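Local coordinates for protein Rho guanyl nucleotide exchange factor (Rom2), putative (Aspergillus fumigatus Af293, PDB 5O51) that probably acts as a guanine-nucleotide exchange factor for Rho-type GTPases and is represented here by its beta-propeller CNH domain, at residues N20-L25 against L34-D39; S40-S45 against R58-S63; T217-V222 against G255-P260; A223-V228 against Y244-F249. One frame throughout, in Å; residues are numbered along the deposited sequence.

Contact 1 (N20-L25 against L34-D39); sequences NRVNCL and LVYGTD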
loop_
_atom_site.group_PDB
_atom_site.type_symbol
_atom_site.label_atom_id
_atom_site.label_comp_id
_atom_site.label_asym_id
_atom_site.label_seq_id
_atom_site.Cartn_x
_atom_site.Cartn_y
_atom_site.Cartn_z
ATOM N N ASN A 20 3.282 -20.085 7.544
ATOM C CA ASN A 20 3.874 -19.234 6.503
ATOM C C ASN A 20 2.685 -18.407 5.950
ATOM O O ASN A 20 2.033 -18.787 4.975
ATOM C CB ASN A 20 4.624 -20.139 5.466
ATOM C CG ASN A 20 5.184 -19.378 4.295
ATOM O OD1 ASN A 20 4.769 -19.579 3.132
ATOM N ND2 ASN A 20 6.120 -18.502 4.564
ATOM N N ARG A 21 2.393 -17.325 6.664
ATOM C CA ARG A 21 1.235 -16.464 6.375
ATOM C C ARG A 21 1.461 -15.616 5.111
ATOM O O ARG A 21 2.642 -15.342 4.690
ATOM C CB ARG A 21 0.983 -15.536 7.618
ATOM C CG ARG A 21 0.541 -16.331 8.874
ATOM C CD ARG A 21 -0.134 -15.480 9.994
ATOM N NE ARG A 21 -0.490 -16.354 11.142
ATOM C CZ ARG A 21 -1.558 -17.185 11.225
ATOM N NH1 ARG A 21 -2.518 -17.271 10.276
ATOM N NH2 ARG A 21 -1.705 -17.934 12.298
ATOM N N VAL A 22 0.378 -15.086 4.578
ATOM C CA VAL A 22 0.461 -14.092 3.492
ATOM C C VAL A 22 0.927 -12.720 4.005
ATOM O O VAL A 22 0.221 -12.058 4.766
ATOM C CB VAL A 22 -0.911 -13.973 2.773
ATOM C CG1 VAL A 22 -0.879 -12.930 1.678
ATOM C CG2 VAL A 22 -1.284 -15.309 2.146
ATOM N N ASN A 23 2.093 -12.246 3.568
ATOM C CA ASN A 23 2.531 -10.941 3.978
ATOM C C ASN A 23 1.992 -9.818 3.033
ATOM O O ASN A 23 1.793 -8.667 3.471
ATOM C CB ASN A 23 4.062 -10.818 3.958
ATOM C CG ASN A 23 4.801 -11.734 4.976
ATOM O OD1 ASN A 23 4.290 -12.092 5.980
ATOM N ND2 ASN A 23 6.037 -12.102 4.651
ATOM N N CYS A 24 1.921 -10.120 1.727
ATOM C CA CYS A 24 1.575 -9.141 0.667
ATOM C C CYS A 24 1.035 -9.827 -0.557
ATOM O O CYS A 24 1.091 -11.066 -0.663
ATOM C CB CYS A 24 2.790 -8.292 0.297
ATOM S SG CYS A 24 4.264 -9.219 -0.174
ATOM N N LEU A 25 0.472 -9.039 -1.477
ATOM C CA LEU A 25 -0.187 -9.602 -2.646
ATOM C C LEU A 25 -0.317 -8.503 -3.705
ATOM O O LEU A 25 -0.519 -7.327 -3.351
ATOM C CB LEU A 25 -1.547 -10.221 -2.221
ATOM C CG LEU A 25 -2.580 -10.720 -3.253
ATOM C CD1 LEU A 25 -3.535 -11.726 -2.651
ATOM C CD2 LEU A 25 -3.441 -9.600 -3.814
ATOM N N LEU A 34 -3.458 -13.853 -9.038
ATOM C CA LEU A 34 -2.960 -13.253 -7.792
ATOM C C LEU A 34 -1.566 -13.739 -7.484
ATOM O O LEU A 34 -1.322 -14.956 -7.451
ATOM C CB LEU A 34 -3.853 -13.694 -6.639
ATOM C CG LEU A 34 -5.309 -13.295 -6.767
ATOM C CD1 LEU A 34 -6.107 -13.891 -5.604
ATOM C CD2 LEU A 34 -5.474 -11.793 -6.866
ATOM N N VAL A 35 -0.656 -12.817 -7.194
ATOM C CA VAL A 35 0.685 -13.162 -6.801
ATOM C C VAL A 35 0.901 -12.827 -5.289
ATOM O O VAL A 35 0.753 -11.654 -4.853
ATOM C CB VAL A 35 1.690 -12.397 -7.686
ATOM C CG1 VAL A 35 3.134 -12.666 -7.276
ATOM C CG2 VAL A 35 1.460 -12.731 -9.181
ATOM N N TYR A 36 1.292 -13.840 -4.514
ATOM C CA TYR A 36 1.424 -13.805 -3.029
ATOM C C TYR A 36 2.871 -13.807 -2.602
ATOM O O TYR A 36 3.670 -14.644 -3.087
ATOM C CB TYR A 36 0.820 -15.068 -2.360
ATOM C CG TYR A 36 -0.638 -15.398 -2.698
ATOM C CD1 TYR A 36 -1.693 -14.845 -2.002
ATOM C CD2 TYR A 36 -0.944 -16.195 -3.763
ATOM C CE1 TYR A 36 -3.018 -15.210 -2.293
ATOM C CE2 TYR A 36 -2.255 -16.523 -4.111
ATOM C CZ TYR A 36 -3.294 -16.038 -3.386
ATOM O OH TYR A 36 -4.579 -16.383 -3.791
ATOM N N GLY A 37 3.218 -12.932 -1.647
ATOM C CA GLY A 37 4.574 -12.934 -1.009
ATOM C C GLY A 37 4.460 -13.405 0.455
ATOM O O GLY A 37 3.571 -12.980 1.218
ATOM N N THR A 38 5.299 -14.366 0.807
ATOM C CA THR A 38 5.405 -14.884 2.198
ATOM C C THR A 38 6.855 -14.890 2.710
ATOM O O THR A 38 7.815 -14.506 1.993
ATOM C CB THR A 38 4.936 -16.307 2.199
ATOM O OG1 THR A 38 5.993 -17.121 1.602
ATOM C CG2 THR A 38 3.618 -16.469 1.380
ATOM N N ASP A 39 7.018 -15.344 3.939
ATOM C CA ASP A 39 8.360 -15.539 4.561
ATOM C C ASP A 39 9.270 -16.561 3.837
ATOM O O ASP A 39 10.440 -16.375 3.826
ATOM C CB ASP A 39 8.211 -15.822 6.076
ATOM C CG ASP A 39 7.999 -14.576 6.854
ATOM O OD1 ASP A 39 8.172 -13.467 6.276
ATOM O OD2 ASP A 39 7.647 -14.666 8.044
HETATM O O HOH W 1 4.862 -15.456 6.091
#
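Cys24 and Gly37 form an antiparallel hydrogen-bonded pair where strands 22-25 and 34-38 run at 141° to each other, their axes 4.7 Å apart at the closest point. Gly37 N reaches Cys24 O in a nearly straight bond of 3.0 Å. In return, Gly37 O receives Asn23 N at 2.9 Å and, weakly, Cys24 N. Two residues facing one make this a classic beta bulge. Cys24 SG is set between its own backbone N and carbonyl carbon (chi1 54°) and lies 3.8 Å from Gly37 CA, over a residue with no side chain to stand in its way. Leu25 and Tyr36 occupy the opposite face, side by side and pointing the same way, with Leu25 CD1 3.5 Å from Tyr36 CE1; Val22 CG2 meets the same ring obliquely. Polar groups finish the pairing at the loop end. Asn23 ND2 binds Asp39 OD1 at 3.0 Å, with the acceptor close to the amide plane but the donor above the carboxylate plane, and it has a second partner in Val65 O. Water 1 spans the segments, donating to Arg21 O at 2.6 Å and accepting from Asp39 N at 3.0 Å. Nearby, the Asn20 and Thr38 side chains cross at about a right angle. The hairpin forms the first two strands of a four-stranded antiparallel sheet and is packed between neighbouring sheets: Cys24 rests on Val65 and Ile68 of strand 65-71, while Val22 and Leu25 touch Leu310 of strand 307-312.

Contact 2 (S40-S45 against R58-S63); sequences SGIFIS and RVLDAS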
loop_
_atom_site.group_PDB
_atom_site.type_symbol
_atom_site.label_atom_id
_atom_site.label_comp_id
_atom_site.label_asym_id
_atom_site.label_seq_id
_atom_site.Cartn_x
_atom_site.Cartn_y
_atom_site.Cartn_z
ATOM N N SER A 40 8.720 -17.460 3.032
ATOM C CA SER A 40 9.485 -18.499 2.372
ATOM C C SER A 40 9.583 -18.428 0.848
ATOM O O SER A 40 10.482 -19.070 0.257
ATOM C CB SER A 40 8.762 -19.810 2.571
ATOM O OG SER A 40 7.946 -19.948 1.390
ATOM N N GLY A 41 8.637 -17.784 0.193
ATOM C CA GLY A 41 8.525 -17.833 -1.277
ATOM C C GLY A 41 7.390 -16.949 -1.841
ATOM O O GLY A 41 6.665 -16.349 -1.091
ATOM N N ILE A 42 7.312 -16.886 -3.170
ATOM C CA ILE A 42 6.286 -16.205 -3.963
ATOM C C ILE A 42 5.501 -17.288 -4.715
ATOM O O ILE A 42 6.085 -18.251 -5.331
ATOM C CB ILE A 42 6.939 -15.181 -4.876
ATOM C CG1 ILE A 42 7.612 -14.091 -4.040
ATOM C CG2 ILE A 42 5.918 -14.470 -5.808
ATOM C CD1 ILE A 42 8.506 -13.186 -4.850
ATOM N N PHE A 43 4.171 -17.153 -4.669
ATOM C CA PHE A 43 3.222 -18.116 -5.282
ATOM C C PHE A 43 2.279 -17.375 -6.232
ATOM O O PHE A 43 2.025 -16.141 -6.058
ATOM C CB PHE A 43 2.425 -18.829 -4.206
ATOM C CG PHE A 43 3.254 -19.647 -3.185
ATOM C CD1 PHE A 43 3.828 -19.041 -2.061
ATOM C CD2 PHE A 43 3.413 -21.036 -3.343
ATOM C CE1 PHE A 43 4.597 -19.793 -1.157
ATOM C CE2 PHE A 43 4.151 -21.802 -2.438
ATOM C CZ PHE A 43 4.724 -21.176 -1.314
ATOM N N ILE A 44 1.729 -18.104 -7.211
ATOM C CA ILE A 44 0.682 -17.571 -8.131
ATOM C C ILE A 44 -0.480 -18.518 -8.199
ATOM O O ILE A 44 -0.289 -19.748 -8.181
ATOM C CB ILE A 44 1.243 -17.255 -9.525
ATOM C CG1 ILE A 44 0.203 -16.639 -10.449
ATOM C CG2 ILE A 44 1.834 -18.462 -10.262
ATOM C CD1 ILE A 44 0.843 -15.808 -11.543
ATOM N N SER A 45 -1.710 -17.970 -8.197
ATOM C CA SER A 45 -2.939 -18.738 -8.464
ATOM C C SER A 45 -3.806 -17.923 -9.448
ATOM O O SER A 45 -3.525 -16.762 -9.719
ATOM C CB SER A 45 -3.799 -18.986 -7.193
ATOM O OG SER A 45 -4.313 -17.747 -6.712
ATOM N N ARG A 58 4.367 -22.457 -6.496
ATOM C CA ARG A 58 5.547 -21.733 -6.131
ATOM C C ARG A 58 6.197 -21.323 -7.410
ATOM O O ARG A 58 6.361 -22.160 -8.341
ATOM C CB ARG A 58 6.488 -22.625 -5.311
ATOM C CG ARG A 58 7.902 -22.096 -5.132
ATOM C CD ARG A 58 8.719 -23.059 -4.259
ATOM N NE ARG A 58 8.324 -23.018 -2.856
ATOM C CZ ARG A 58 8.802 -22.197 -1.926
ATOM N NH1 ARG A 58 9.731 -21.318 -2.230
ATOM N NH2 ARG A 58 8.314 -22.225 -0.665
ATOM N N VAL A 59 6.595 -20.057 -7.477
ATOM C CA VAL A 59 7.237 -19.527 -8.695
ATOM C C VAL A 59 8.588 -18.929 -8.459
ATOM O O VAL A 59 9.402 -18.900 -9.384
ATOM C CB VAL A 59 6.446 -18.449 -9.468
ATOM C CG1 VAL A 59 5.264 -19.093 -10.159
ATOM C CG2 VAL A 59 6.067 -17.204 -8.601
ATOM N N LEU A 60 8.810 -18.365 -7.297
ATOM C CA LEU A 60 10.145 -17.869 -6.992
ATOM C C LEU A 60 10.513 -18.269 -5.578
ATOM O O LEU A 60 9.640 -18.235 -4.670
ATOM C CB LEU A 60 10.231 -16.374 -7.140
ATOM C CG LEU A 60 10.149 -15.869 -8.568
ATOM C CD1 LEU A 60 9.769 -14.385 -8.620
ATOM C CD2 LEU A 60 11.429 -16.176 -9.308
ATOM N N ASP A 61 11.784 -18.687 -5.367
ATOM C CA ASP A 61 12.301 -18.814 -4.005
ATOM C C ASP A 61 12.796 -17.433 -3.617
ATOM O O ASP A 61 13.434 -16.749 -4.408
ATOM C CB ASP A 61 13.421 -19.865 -3.871
ATOM C CG ASP A 61 12.951 -21.268 -4.286
ATOM O OD1 ASP A 61 11.710 -21.543 -4.337
ATOM O OD2 ASP A 61 13.838 -22.080 -4.570
ATOM N N ALA A 62 12.527 -17.046 -2.400
ATOM C CA ALA A 62 12.859 -15.688 -1.913
ATOM C C ALA A 62 12.253 -15.663 -0.580
ATOM O O ALA A 62 11.146 -16.185 -0.411
ATOM C CB ALA A 62 12.278 -14.565 -2.757
ATOM N N SER A 63 12.946 -15.036 0.343
ATOM C CA SER A 63 12.595 -15.137 1.714
ATOM C C SER A 63 12.263 -13.772 2.278
ATOM O O SER A 63 12.738 -12.787 1.769
ATOM C CB SER A 63 13.759 -15.846 2.457
ATOM O OG SER A 63 14.621 -14.925 3.078
#
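Ile42 faces both Val59 and Leu60 where strands 41-45 and 58-61 run antiparallel at 160°, with their axes 4.6 Å apart. Ile42 N bonds almost straight to Leu60 O (3.1 Å). Ile42 O accepts Val59 N at 2.9 Å and only a weak bond from Leu60 N, so the register slips by one residue in a classic beta bulge. Arg58 carries the polar side of the contact. Its chain bends at chi3 (-72°), which carries NE toward Ser40, and the guanidinium ends beside that residue. There NH2 binds Ser40 OG at 3.1 Å, somewhat tilted from the guanidinium plane, and NH1 makes a long, weak bond to Ser40 O, which lies in that plane. NH1 also forms a salt bridge with Asp61 OD1 (2.9 Å) on its own strand, so this one group ties Ser40 to Asp61. Phe43 crosses the arginine obliquely, with CE2 3.8 Å from Arg58 CB, and Gly41 CA lies near Arg58 NH1, leaving room for the guanidinium. Ile42 and Leu60 share the other face side by side, with Ile42 CD1 4.2 Å from Leu60 CD1. Separately, Ile44 CG2 presses on Val59 CG1 at 3.5 Å, tighter than usual carbon contact. Strands 41-46 and 57-61 are the third and fourth strands of a four-stranded antiparallel sheet, a blade of the beta-propeller expected of a CNH domain.

Contact 3 (T217-V222 against G255-P260); sequences TSLDFV and GWRARP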
loop_
_atom_site.group_PDB
_atom_site.type_symbol
_atom_site.label_atom_id
_atom_site.label_comp_id
_atom_site.label_asym_id
_atom_site.label_seq_id
_atom_site.Cartn_x
_atom_site.Cartn_y
_atom_site.Cartn_z
ATOM N N THR A 217 -6.952 27.333 11.826
ATOM C CA THR A 217 -7.069 27.174 13.217
ATOM C C THR A 217 -7.962 25.984 13.435
ATOM O O THR A 217 -7.937 25.409 14.505
ATOM C CB THR A 217 -7.673 28.503 13.801
ATOM O OG1 THR A 217 -7.074 28.790 15.061
ATOM C CG2 THR A 217 -9.193 28.496 13.944
ATOM N N SER A 218 -8.797 25.662 12.427
ATOM C CA SER A 218 -9.679 24.496 12.481
ATOM C C SER A 218 -8.858 23.189 12.359
ATOM O O SER A 218 -9.418 22.124 12.560
ATOM C CB SER A 218 -10.817 24.585 11.423
ATOM O OG SER A 218 -10.430 24.119 10.124
ATOM N N LEU A 219 -7.560 23.301 12.029
ATOM C CA LEU A 219 -6.603 22.180 11.995
ATOM C C LEU A 219 -5.678 22.075 13.202
ATOM O O LEU A 219 -4.697 21.367 13.161
ATOM C CB LEU A 219 -5.735 22.259 10.722
ATOM C CG LEU A 219 -6.445 22.214 9.355
ATOM C CD1 LEU A 219 -5.448 22.505 8.228
ATOM C CD2 LEU A 219 -7.151 20.883 9.121
ATOM N N ASP A 220 -6.015 22.744 14.298
ATOM C CA ASP A 220 -5.193 22.688 15.498
ATOM C C ASP A 220 -5.120 21.331 16.180
ATOM O O ASP A 220 -4.125 21.028 16.818
ATOM C CB ASP A 220 -5.682 23.731 16.530
ATOM C CG ASP A 220 -4.723 24.881 16.668
ATOM O OD1 ASP A 220 -4.511 25.633 15.668
ATOM O OD2 ASP A 220 -4.150 24.988 17.770
ATOM N N PHE A 221 -6.174 20.520 16.086
ATOM C CA PHE A 221 -6.155 19.144 16.622
ATOM C C PHE A 221 -5.011 18.309 16.058
ATOM O O PHE A 221 -4.388 17.487 16.765
ATOM C CB PHE A 221 -7.528 18.451 16.474
ATOM C CG PHE A 221 -7.928 18.116 15.049
ATOM C CD1 PHE A 221 -7.469 16.938 14.432
ATOM C CD2 PHE A 221 -8.787 18.959 14.326
ATOM C CE1 PHE A 221 -7.802 16.648 13.110
ATOM C CE2 PHE A 221 -9.129 18.670 13.001
ATOM C CZ PHE A 221 -8.652 17.505 12.388
ATOM N N VAL A 222 -4.689 18.528 14.793
ATOM C CA VAL A 222 -3.573 17.819 14.220
ATOM C C VAL A 222 -2.270 18.232 14.956
ATOM O O VAL A 222 -1.427 17.368 15.311
ATOM C CB VAL A 222 -3.442 18.118 12.718
ATOM C CG1 VAL A 222 -2.230 17.386 12.141
ATOM C CG2 VAL A 222 -4.751 17.803 11.950
ATOM N N GLY A 255 -3.773 23.052 1.285
ATOM C CA GLY A 255 -4.029 22.411 2.582
ATOM C C GLY A 255 -4.809 23.218 3.568
ATOM O O GLY A 255 -4.407 23.349 4.741
ATOM N N TRP A 256 -5.903 23.798 3.080
ATOM C CA TRP A 256 -6.790 24.562 3.943
ATOM C C TRP A 256 -7.998 23.669 4.167
ATOM O O TRP A 256 -8.422 22.970 3.232
ATOM C CB TRP A 256 -7.178 25.928 3.320
ATOM C CG TRP A 256 -7.699 26.876 4.349
ATOM C CD1 TRP A 256 -8.995 27.002 4.769
ATOM C CD2 TRP A 256 -6.925 27.808 5.137
ATOM N NE1 TRP A 256 -9.081 27.959 5.757
ATOM C CE2 TRP A 256 -7.830 28.462 6.011
ATOM C CE3 TRP A 256 -5.556 28.158 5.180
ATOM C CZ2 TRP A 256 -7.414 29.428 6.935
ATOM C CZ3 TRP A 256 -5.154 29.118 6.086
ATOM C CH2 TRP A 256 -6.083 29.750 6.950
ATOM N N ARG A 257 -8.534 23.666 5.392
ATOM C CA ARG A 257 -9.616 22.732 5.740
ATOM C C ARG A 257 -10.787 22.899 4.769
ATOM O O ARG A 257 -11.061 23.998 4.309
ATOM C CB ARG A 257 -10.083 22.945 7.171
ATOM C CG ARG A 257 -11.208 22.051 7.667
ATOM C CD ARG A 257 -10.658 20.697 8.062
ATOM N NE ARG A 257 -11.639 19.828 8.733
ATOM C CZ ARG A 257 -11.890 19.795 10.042
ATOM N NH1 ARG A 257 -11.281 20.622 10.916
ATOM N NH2 ARG A 257 -12.783 18.918 10.489
ATOM N N ALA A 258 -11.458 21.802 4.466
ATOM C CA ALA A 258 -12.735 21.816 3.772
ATOM C C ALA A 258 -13.736 20.948 4.578
ATOM O O ALA A 258 -13.328 20.065 5.321
ATOM C CB ALA A 258 -12.560 21.286 2.333
ATOM N N ARG A 259 -15.039 21.189 4.381
ATOM C CA ARG A 259 -16.107 20.668 5.206
ATOM C C ARG A 259 -15.635 20.723 6.665
ATOM O O ARG A 259 -15.329 19.673 7.276
ATOM C CB ARG A 259 -16.460 19.243 4.793
ATOM C CG ARG A 259 -16.685 19.026 3.297
ATOM C CD ARG A 259 -17.293 17.637 3.039
ATOM N NE ARG A 259 -16.824 17.068 1.762
ATOM C CZ ARG A 259 -17.185 15.885 1.251
ATOM N NH1 ARG A 259 -18.052 15.074 1.881
ATOM N NH2 ARG A 259 -16.679 15.523 0.078
ATOM N N PRO A 260 -15.562 21.946 7.225
ATOM C CA PRO A 260 -14.927 22.176 8.548
ATOM C C PRO A 260 -15.658 21.528 9.697
ATOM O O PRO A 260 -15.080 21.339 10.759
ATOM C CB PRO A 260 -14.926 23.718 8.679
ATOM C CG PRO A 260 -16.047 24.164 7.835
ATOM C CD PRO A 260 -16.273 23.148 6.740
#
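Arg257 brings its guanidinium to the Phe221 ring with the two planes 78° apart: NH1 lies in the ring plane at its edge, 3.6 Å from Phe221 CE2, while Phe221 CZ sits over one face of the guanidinium. Pro260 O lies over the opposite face, offset toward the rim, and Ser218 O comes to the edge, 2.9 Å from Arg257 NH1. The pair is therefore a ring edge meeting a planar cation, with the cation away from the ring's pi face. This contact joins two connections of the beta-propeller: the 3-10 turn and first turn of the short helix 220-224, and the loop between strands 247-251 and 264-265. Arg257 leaves the loop with CG anti to the backbone N (chi1 180°) and bends at chi2 (80°), which lays CD against Leu219 CD2 at 3.7 Å. Leu219, at the N-cap position of the helix, reaches the loop a second time through CD1, which is 3.7 Å from Gly255 O. Beyond the two segments, Arg257 NH2 is hydrogen-bonded to Trp262 O. Asp216 bridges the two segments, one carboxylate oxygen accepting Arg257 N and the other bonded to Ser218 OG. Phe221 packs edge-to-face with Phe247 and Phe249 and makes a cation-pi contact with Lys263. Just beside the arginine's aliphatic chain, Ser218 OG lies 3.2 Å from Arg257 CB.

Contact 4 (A223-V228 against Y244-F249); sequences ARKENV and YSDFSF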
loop_
_atom_site.group_PDB
_atom_site.type_symbol
_atom_site.label_atom_id
_atom_site.label_comp_id
_atom_site.label_asym_id
_atom_site.label_seq_id
_atom_site.Cartn_x
_atom_site.Cartn_y
_atom_site.Cartn_z
ATOM N N ALA A 223 -2.107 19.548 15.135
ATOM C CA ALA A 223 -0.886 20.176 15.744
ATOM C C ALA A 223 -0.705 19.882 17.237
ATOM O O ALA A 223 0.410 19.815 17.733
ATOM C CB ALA A 223 -0.910 21.695 15.533
ATOM N N ARG A 224 -1.823 19.791 17.947
ATOM C CA ARG A 224 -1.898 19.261 19.328
ATOM C C ARG A 224 -1.073 18.001 19.603
ATOM O O ARG A 224 -0.482 17.867 20.661
ATOM C CB ARG A 224 -3.365 18.902 19.631
ATOM C CG ARG A 224 -3.904 19.402 20.943
ATOM C CD ARG A 224 -5.370 19.061 21.059
ATOM N NE ARG A 224 -6.218 20.074 20.441
ATOM C CZ ARG A 224 -7.498 19.897 20.072
ATOM N NH1 ARG A 224 -8.130 18.718 20.218
ATOM N NH2 ARG A 224 -8.156 20.926 19.537
ATOM N N LYS A 225 -1.067 17.066 18.658
ATOM C CA LYS A 225 -0.725 15.674 18.971
ATOM C C LYS A 225 0.746 15.293 18.996
ATOM O O LYS A 225 1.077 14.332 19.700
ATOM C CB LYS A 225 -1.433 14.718 18.000
ATOM C CG LYS A 225 -2.924 14.630 18.216
ATOM C CD LYS A 225 -3.319 13.194 18.490
ATOM C CE LYS A 225 -4.829 13.053 18.569
ATOM N NZ LYS A 225 -5.190 12.082 19.635
ATOM N N GLU A 226 1.598 16.000 18.235
ATOM C CA GLU A 226 2.919 15.467 17.808
ATOM C C GLU A 226 3.442 14.319 18.679
ATOM O O GLU A 226 3.799 14.580 19.826
ATOM C CB GLU A 226 3.983 16.582 17.685
ATOM C CG GLU A 226 4.417 16.915 16.254
ATOM C CD GLU A 226 3.253 17.105 15.286
ATOM O OE1 GLU A 226 2.131 17.465 15.719
ATOM O OE2 GLU A 226 3.457 16.884 14.078
ATOM N N ASN A 227 3.523 13.070 18.176
ATOM C CA ASN A 227 3.580 12.688 16.735
ATOM C C ASN A 227 2.313 12.157 16.080
ATOM O O ASN A 227 1.323 11.881 16.738
ATOM C CB ASN A 227 4.670 11.631 16.564
ATOM C CG ASN A 227 6.033 12.171 16.903
ATOM O OD1 ASN A 227 6.741 11.615 17.733
ATOM N ND2 ASN A 227 6.394 13.291 16.278
ATOM N N VAL A 228 2.388 11.992 14.767
ATOM C CA VAL A 228 1.287 11.455 13.976
ATOM C C VAL A 228 1.773 10.414 12.982
ATOM O O VAL A 228 2.989 10.297 12.626
ATOM C CB VAL A 228 0.503 12.580 13.226
ATOM C CG1 VAL A 228 -0.211 13.493 14.200
ATOM C CG2 VAL A 228 1.403 13.405 12.328
ATOM N N TYR A 244 -5.008 9.610 8.609
ATOM C CA TYR A 244 -3.949 9.318 9.576
ATOM C C TYR A 244 -4.458 8.253 10.587
ATOM O O TYR A 244 -5.680 7.969 10.670
ATOM C CB TYR A 244 -3.574 10.562 10.347
ATOM C CG TYR A 244 -3.271 11.905 9.628
ATOM C CD1 TYR A 244 -4.233 12.564 8.937
ATOM C CD2 TYR A 244 -2.043 12.541 9.801
ATOM C CE1 TYR A 244 -3.988 13.781 8.342
ATOM C CE2 TYR A 244 -1.772 13.765 9.209
ATOM C CZ TYR A 244 -2.772 14.404 8.503
ATOM O OH TYR A 244 -2.610 15.660 7.895
ATOM N N SER A 245 -3.543 7.651 11.364
ATOM C CA SER A 245 -3.946 6.614 12.295
ATOM C C SER A 245 -4.979 7.147 13.287
ATOM O O SER A 245 -5.790 6.387 13.765
ATOM C CB SER A 245 -2.767 5.982 13.043
ATOM O OG SER A 245 -2.122 6.975 13.861
ATOM N N ASP A 246 -4.998 8.446 13.582
ATOM C CA ASP A 246 -5.913 8.956 14.598
ATOM C C ASP A 246 -7.204 9.564 14.073
ATOM O O ASP A 246 -8.220 9.580 14.781
ATOM C CB ASP A 246 -5.186 9.959 15.517
ATOM C CG ASP A 246 -4.180 9.269 16.472
ATOM O OD1 ASP A 246 -4.446 8.161 17.002
ATOM O OD2 ASP A 246 -3.089 9.817 16.638
ATOM N N PHE A 247 -7.184 10.055 12.838
ATOM C CA PHE A 247 -8.293 10.809 12.341
ATOM C C PHE A 247 -8.267 10.924 10.861
ATOM O O PHE A 247 -7.240 10.727 10.258
ATOM C CB PHE A 247 -8.352 12.220 12.971
ATOM C CG PHE A 247 -7.001 12.823 13.276
ATOM C CD1 PHE A 247 -6.132 13.169 12.261
ATOM C CD2 PHE A 247 -6.640 13.110 14.600
ATOM C CE1 PHE A 247 -4.870 13.694 12.560
ATOM C CE2 PHE A 247 -5.414 13.670 14.914
ATOM C CZ PHE A 247 -4.518 13.959 13.895
ATOM N N SER A 248 -9.431 11.258 10.289
ATOM C CA SER A 248 -9.538 11.602 8.889
ATOM C C SER A 248 -10.259 12.903 8.725
ATOM O O SER A 248 -11.194 13.177 9.473
ATOM C CB SER A 248 -10.212 10.476 8.071
ATOM O OG SER A 248 -9.318 9.390 7.946
ATOM N N PHE A 249 -9.837 13.693 7.711
ATOM C CA PHE A 249 -10.581 14.880 7.336
ATOM C C PHE A 249 -10.232 15.376 5.915
ATOM O O PHE A 249 -9.271 14.917 5.261
ATOM C CB PHE A 249 -10.306 15.975 8.360
ATOM C CG PHE A 249 -8.854 16.330 8.447
ATOM C CD1 PHE A 249 -8.012 15.627 9.267
ATOM C CD2 PHE A 249 -8.337 17.309 7.617
ATOM C CE1 PHE A 249 -6.661 15.899 9.285
ATOM C CE2 PHE A 249 -7.007 17.616 7.652
ATOM C CZ PHE A 249 -6.170 16.927 8.501
#
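Val228 supplies the apolar part of this contact, with CB 4.3 Å from Tyr244 CD2 and CG1 4.3 Å from Phe247 CZ. It meets both rings obliquely, and the rings also meet each other: Phe247 CE1 stands 3.7 Å above a face of Tyr244, displaced toward the rim. Tyr244 also meets Phe198 of strand 197-202. A second kind of contact sets an aliphatic chain against a ring. Lys225 and Phe247 slide past each other in opposite directions, with Lys225 CE near the ring plane, 3.8 Å from Phe247 CE2. The lysine bends at chi2 (-122°), which swings CD to 3.9 Å from Asp246 OD2. The third element is electrostatic: Lys225 NZ and Asp246 OD2 stand 4.3 Å apart, opposite charges too distant for a salt bridge. Backbone hydrogen bonding lies within the second segment, where Tyr244 N bonds to Phe247 O at 3.0 Å and closes the tight turn between strands 239-244 and 247-251. The first segment, by contrast, leaves helix 220-224 as a turn. Without hydrogen bonds between the segments, the link rests on van der Waals packing of Val228 and the lysine methylenes against two rings that touch each other, and the Lys225-Asp246 attraction probably adds only a modest, weakly directional bias at its rim.

Overall arrangement
The four contacts form two pairs on opposite sides of the propeller. Contacts 1 and 2 share one sheet, their centres 8 Å apart, and strands 33-38 and 41-46 join them directly: Tyr36 N lies 2.9 Å from Phe43 O, a probable hydrogen bond. Contacts 3 and 4, centred 12 Å apart, both use helix 220-224; contact 4 forms within the chain length that contact 3 encloses, and Leu219 CD2 touches Phe249 CE2 at 3.6 Å. Between the pairs nothing touches, the centres of contacts 1 and 4 being about 30 Å apart and those of contacts 2 and 3 about 45 Å. Contacts 1 and 2 rest on backbone pairing within a blade, contacts 3 and 4 on side chains packing around helix 220-224.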